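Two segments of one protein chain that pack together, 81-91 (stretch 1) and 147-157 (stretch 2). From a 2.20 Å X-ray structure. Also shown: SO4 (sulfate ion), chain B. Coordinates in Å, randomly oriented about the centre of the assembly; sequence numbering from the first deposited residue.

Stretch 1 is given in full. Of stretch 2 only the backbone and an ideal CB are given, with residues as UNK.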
# COMPACT_ATOMS: atom_id res chain seq x y z
N VAL A 81 -11.69 -10.46 -7.32
CA VAL A 81 -11.93 -9.17 -6.70
C VAL A 81 -10.61 -8.63 -6.14
O VAL A 81 -10.23 -7.48 -6.40
CB VAL A 81 -13.08 -9.26 -5.63
CG1 VAL A 81 -13.12 -8.03 -4.72
CG2 VAL A 81 -14.42 -9.43 -6.31
N ALA A 82 -9.88 -9.48 -5.43
CA ALA A 82 -8.59 -9.12 -4.87
C ALA A 82 -7.58 -8.70 -5.95
O ALA A 82 -6.84 -7.71 -5.76
CB ALA A 82 -8.04 -10.27 -4.05
N VAL A 83 -7.56 -9.43 -7.07
CA VAL A 83 -6.70 -9.12 -8.22
C VAL A 83 -7.05 -7.76 -8.83
O VAL A 83 -6.15 -6.96 -9.14
CB VAL A 83 -6.75 -10.24 -9.30
CG1 VAL A 83 -6.21 -9.76 -10.63
CG2 VAL A 83 -5.94 -11.45 -8.87
N GLU A 84 -8.34 -7.48 -8.96
CA GLU A 84 -8.79 -6.22 -9.51
C GLU A 84 -8.47 -5.04 -8.60
O GLU A 84 -8.16 -3.95 -9.07
CB GLU A 84 -10.29 -6.26 -9.77
CG GLU A 84 -10.70 -7.06 -10.99
CD GLU A 84 -9.79 -6.82 -12.18
OE1 GLU A 84 -8.92 -7.68 -12.43
OE2 GLU A 84 -9.96 -5.78 -12.86
N LEU A 85 -8.55 -5.29 -7.29
CA LEU A 85 -8.27 -4.28 -6.28
C LEU A 85 -6.79 -3.89 -6.28
O LEU A 85 -6.47 -2.70 -6.28
CB LEU A 85 -8.73 -4.74 -4.90
CG LEU A 85 -10.24 -4.67 -4.64
CD1 LEU A 85 -10.62 -5.43 -3.37
CD2 LEU A 85 -10.75 -3.23 -4.59
N VAL A 86 -5.92 -4.90 -6.29
CA VAL A 86 -4.46 -4.70 -6.35
C VAL A 86 -4.09 -4.00 -7.65
O VAL A 86 -3.28 -3.06 -7.64
CB VAL A 86 -3.68 -6.03 -6.22
CG1 VAL A 86 -2.22 -5.85 -6.58
CG2 VAL A 86 -3.76 -6.55 -4.80
N HIS A 87 -4.71 -4.44 -8.74
CA HIS A 87 -4.55 -3.80 -10.05
C HIS A 87 -4.82 -2.31 -9.97
O HIS A 87 -4.03 -1.51 -10.46
CB HIS A 87 -5.46 -4.43 -11.10
CG HIS A 87 -5.52 -3.66 -12.39
ND1 HIS A 87 -4.43 -3.54 -13.23
CD2 HIS A 87 -6.53 -2.98 -12.97
CE1 HIS A 87 -4.77 -2.81 -14.28
NE2 HIS A 87 -6.04 -2.46 -14.15
N ASN A 88 -5.93 -1.93 -9.35
CA ASN A 88 -6.34 -0.54 -9.29
C ASN A 88 -5.56 0.33 -8.30
O ASN A 88 -5.35 1.52 -8.53
CB ASN A 88 -7.85 -0.44 -9.08
CG ASN A 88 -8.62 -0.82 -10.32
OD1 ASN A 88 -8.80 -0.00 -11.24
ND2 ASN A 88 -9.08 -2.06 -10.37
N PHE A 89 -5.10 -0.30 -7.21
CA PHE A 89 -4.13 0.30 -6.28
C PHE A 89 -2.86 0.66 -7.04
O PHE A 89 -2.31 1.75 -6.87
CB PHE A 89 -3.84 -0.69 -5.13
CG PHE A 89 -2.36 -0.85 -4.77
CD1 PHE A 89 -1.66 -2.00 -5.15
CD2 PHE A 89 -1.70 0.11 -4.00
CE1 PHE A 89 -0.31 -2.17 -4.81
CE2 PHE A 89 -0.35 -0.06 -3.64
CZ PHE A 89 0.35 -1.20 -4.06
N SER A 90 -2.43 -0.25 -7.90
CA SER A 90 -1.27 -0.04 -8.73
C SER A 90 -1.48 1.15 -9.68
O SER A 90 -0.61 2.00 -9.78
CB SER A 90 -0.94 -1.32 -9.48
OG SER A 90 0.23 -1.18 -10.26
N LEU A 91 -2.65 1.25 -10.31
CA LEU A 91 -2.93 2.36 -11.22
C LEU A 91 -2.93 3.71 -10.52
O LEU A 91 -2.29 4.65 -10.98
CB LEU A 91 -4.29 2.17 -11.91
CG LEU A 91 -4.55 0.99 -12.83
CD1 LEU A 91 -5.93 1.15 -13.48
CD2 LEU A 91 -3.46 0.87 -13.90
N UNK A 147 -0.01 -15.75 -2.76
CA UNK A 147 0.14 -15.58 -4.20
C UNK A 147 -0.10 -14.14 -4.60
O UNK A 147 0.54 -13.63 -5.52
CB UNK A 147 -0.82 -16.50 -4.96
N UNK A 148 -1.05 -13.49 -3.93
CA UNK A 148 -1.39 -12.10 -4.20
C UNK A 148 -0.23 -11.20 -3.81
O UNK A 148 0.11 -10.26 -4.53
CB UNK A 148 -2.66 -11.69 -3.45
N UNK A 149 0.40 -11.53 -2.68
CA UNK A 149 1.53 -10.79 -2.14
C UNK A 149 2.75 -10.84 -3.08
O UNK A 149 3.39 -9.83 -3.29
CB UNK A 149 1.90 -11.35 -0.76
N UNK A 150 3.03 -12.02 -3.63
CA UNK A 150 4.12 -12.20 -4.57
C UNK A 150 3.91 -11.31 -5.79
O UNK A 150 4.84 -10.61 -6.22
CB UNK A 150 4.24 -13.67 -4.99
N UNK A 151 2.68 -11.30 -6.31
CA UNK A 151 2.33 -10.52 -7.48
C UNK A 151 2.37 -9.02 -7.21
O UNK A 151 2.71 -8.23 -8.10
CB UNK A 151 0.94 -10.92 -7.98
N UNK A 152 2.01 -8.63 -5.99
CA UNK A 152 1.97 -7.23 -5.61
C UNK A 152 3.37 -6.71 -5.38
O UNK A 152 3.67 -5.59 -5.80
CB UNK A 152 1.11 -7.03 -4.36
N UNK A 153 4.23 -7.51 -4.76
CA UNK A 153 5.65 -7.15 -4.56
C UNK A 153 6.31 -6.99 -5.92
O UNK A 153 7.16 -6.10 -6.12
CB UNK A 153 6.38 -8.20 -3.73
N UNK A 154 5.88 -7.83 -6.86
CA UNK A 154 6.38 -7.81 -8.22
C UNK A 154 6.00 -6.56 -8.99
O UNK A 154 6.86 -5.97 -9.62
CB UNK A 154 5.87 -9.04 -8.97
N UNK A 155 4.73 -6.16 -8.93
CA UNK A 155 4.26 -4.91 -9.54
C UNK A 155 4.99 -3.68 -8.99
O UNK A 155 5.27 -2.73 -9.73
CB UNK A 155 2.75 -4.76 -9.31
N UNK A 156 5.27 -3.70 -7.69
CA UNK A 156 6.04 -2.64 -7.04
C UNK A 156 7.47 -2.63 -7.61
O UNK A 156 7.99 -1.56 -7.96
CB UNK A 156 6.06 -2.84 -5.52
N UNK A 157 8.06 -3.83 -7.74
CA UNK A 157 9.38 -4.00 -8.37
C UNK A 157 9.41 -3.45 -9.78
O UNK A 157 10.37 -2.77 -10.16
CB UNK A 157 9.77 -5.48 -8.39
S SO4 B . -7.86 -2.82 -17.51
O1 SO4 B . -8.69 -3.34 -16.43
O2 SO4 B . -8.69 -2.70 -18.71
O3 SO4 B . -7.34 -1.50 -17.10
O4 SO4 B . -6.73 -3.71 -17.80

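Two helices run nearly parallel, their axes 17° apart and 10.9 Å at closest approach, so a given face of stretch 2 meets stretch 1 at every third or fourth position. At position 147 the ideal CB has nothing of stretch 1 within 5.5 Å, and this contact sets no demand; the residue is Arg 147, which stays out of reach.

Position 148 points toward stretch 1, but its ideal CB stops 5.4 Å from Val 86 CG2. The gap asks for a side chain with reach, and the surroundings, Ala 82, Val 83 and Val 86, are apolar: leucine, isoleucine or methionine would all suit. It is Leu 148, with chi1 t and chi2 p. Its CD1 lies 4.0 Å from Ala 82 CB and 4.3 Å from Val 83 CG2, and both CD1 and CD2 pack on Val 86 CG2, at 4.0 and 3.9 Å.

Position 149 points away and position 150 is out of reach, so many helix-compatible residues would do; they are Thr 149 and an extended Lys 150. Position 151 points toward stretch 1, yet no atom there comes within 5.5 Å of the ideal CB. Small or medium residues are plausible, and it is Ala 151, whose CB stays 6.1 Å from the nearest atom of stretch 1, Val 86 CG1, and makes no contact.

At 152 the backbones come close, 6.9 Å from CA to Val 86 CA. The bond points sideways, and the ideal CB is already 4.2 Å from Val 86 CG1 and 5.1 Å from Phe 89 CE1. Alanine, serine or perhaps cysteine fits such a spot. Ser 152 has chi1 p, and its OG donates a hydrogen bond to Thr 149 O at 2.8 Å; the polar group is spent on its own helix, leaving CB to meet the valine.

Positions 153 and 154 find nothing of stretch 1 nearby and are free to be polar: Arg 153, and Ser 154, whose OG bonds to Lys 150 O at 3.0 Å.

Position 155 points toward Val 86 and Ser 90, its ideal CB 4.5 Å from Ser 90 OG. A polar residue could be considered beside that hydroxyl, but the CG1 methyl of Val 86, just beyond, favours a branched aliphatic chain. Leu 155 places CD1 3.8 Å from Val 86 CG1 and CD2 4.1 Å from Ser 90 OG, which is hydrogen-bonded elsewhere in the structure.

Position 156 looks sideways, with the Phe 89 ring beyond its CB; a long apolar chain could lean back. Ile 156 does, bringing CD1 4.5 Å from Phe 89 CZ, at the ring edge. Position 157 is out of reach, and Asp 157 takes no part.

Stretch 2 (147-157) RLTKASRSLID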
# COMPACT_ATOMS: atom_id res chain seq x y z
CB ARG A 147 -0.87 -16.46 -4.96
CG ARG A 147 -0.81 -17.94 -4.64
CD ARG A 147 0.26 -18.64 -5.43
NE ARG A 147 0.50 -19.99 -4.92
CZ ARG A 147 1.21 -20.91 -5.57
NH1 ARG A 147 1.75 -20.63 -6.75
NH2 ARG A 147 1.38 -22.11 -5.03
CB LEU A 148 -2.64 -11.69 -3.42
CG LEU A 148 -3.31 -10.36 -3.83
CD1 LEU A 148 -4.17 -10.53 -5.08
CD2 LEU A 148 -4.14 -9.81 -2.69
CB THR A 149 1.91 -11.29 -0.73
OG1 THR A 149 0.74 -11.24 0.10
CG2 THR A 149 3.03 -10.42 -0.09
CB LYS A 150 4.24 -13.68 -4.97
CG LYS A 150 5.30 -13.96 -6.05
CD LYS A 150 5.40 -15.43 -6.40
CE LYS A 150 6.44 -15.66 -7.49
NZ LYS A 150 6.99 -17.04 -7.45
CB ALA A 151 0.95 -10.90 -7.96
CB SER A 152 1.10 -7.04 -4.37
OG SER A 152 1.72 -7.64 -3.25
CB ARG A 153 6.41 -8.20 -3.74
CG ARG A 153 5.88 -8.43 -2.31
CD ARG A 153 6.97 -8.59 -1.25
NE ARG A 153 8.06 -9.47 -1.65
CZ ARG A 153 9.35 -9.12 -1.64
NH1 ARG A 153 9.73 -7.91 -1.23
NH2 ARG A 153 10.27 -10.00 -2.03
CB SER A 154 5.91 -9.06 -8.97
OG SER A 154 6.66 -10.18 -8.57
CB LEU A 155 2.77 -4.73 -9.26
CG LEU A 155 1.74 -5.53 -10.07
CD1 LEU A 155 0.44 -5.58 -9.28
CD2 LEU A 155 1.50 -4.87 -11.42
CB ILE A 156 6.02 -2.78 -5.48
CG1 ILE A 156 4.61 -2.52 -4.94
CG2 ILE A 156 7.00 -1.83 -4.84
CD1 ILE A 156 4.33 -3.23 -3.63
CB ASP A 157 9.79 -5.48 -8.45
CG ASP A 157 10.23 -6.05 -7.12
OD1 ASP A 157 10.42 -7.28 -7.05
OD2 ASP A 157 10.36 -5.27 -6.14
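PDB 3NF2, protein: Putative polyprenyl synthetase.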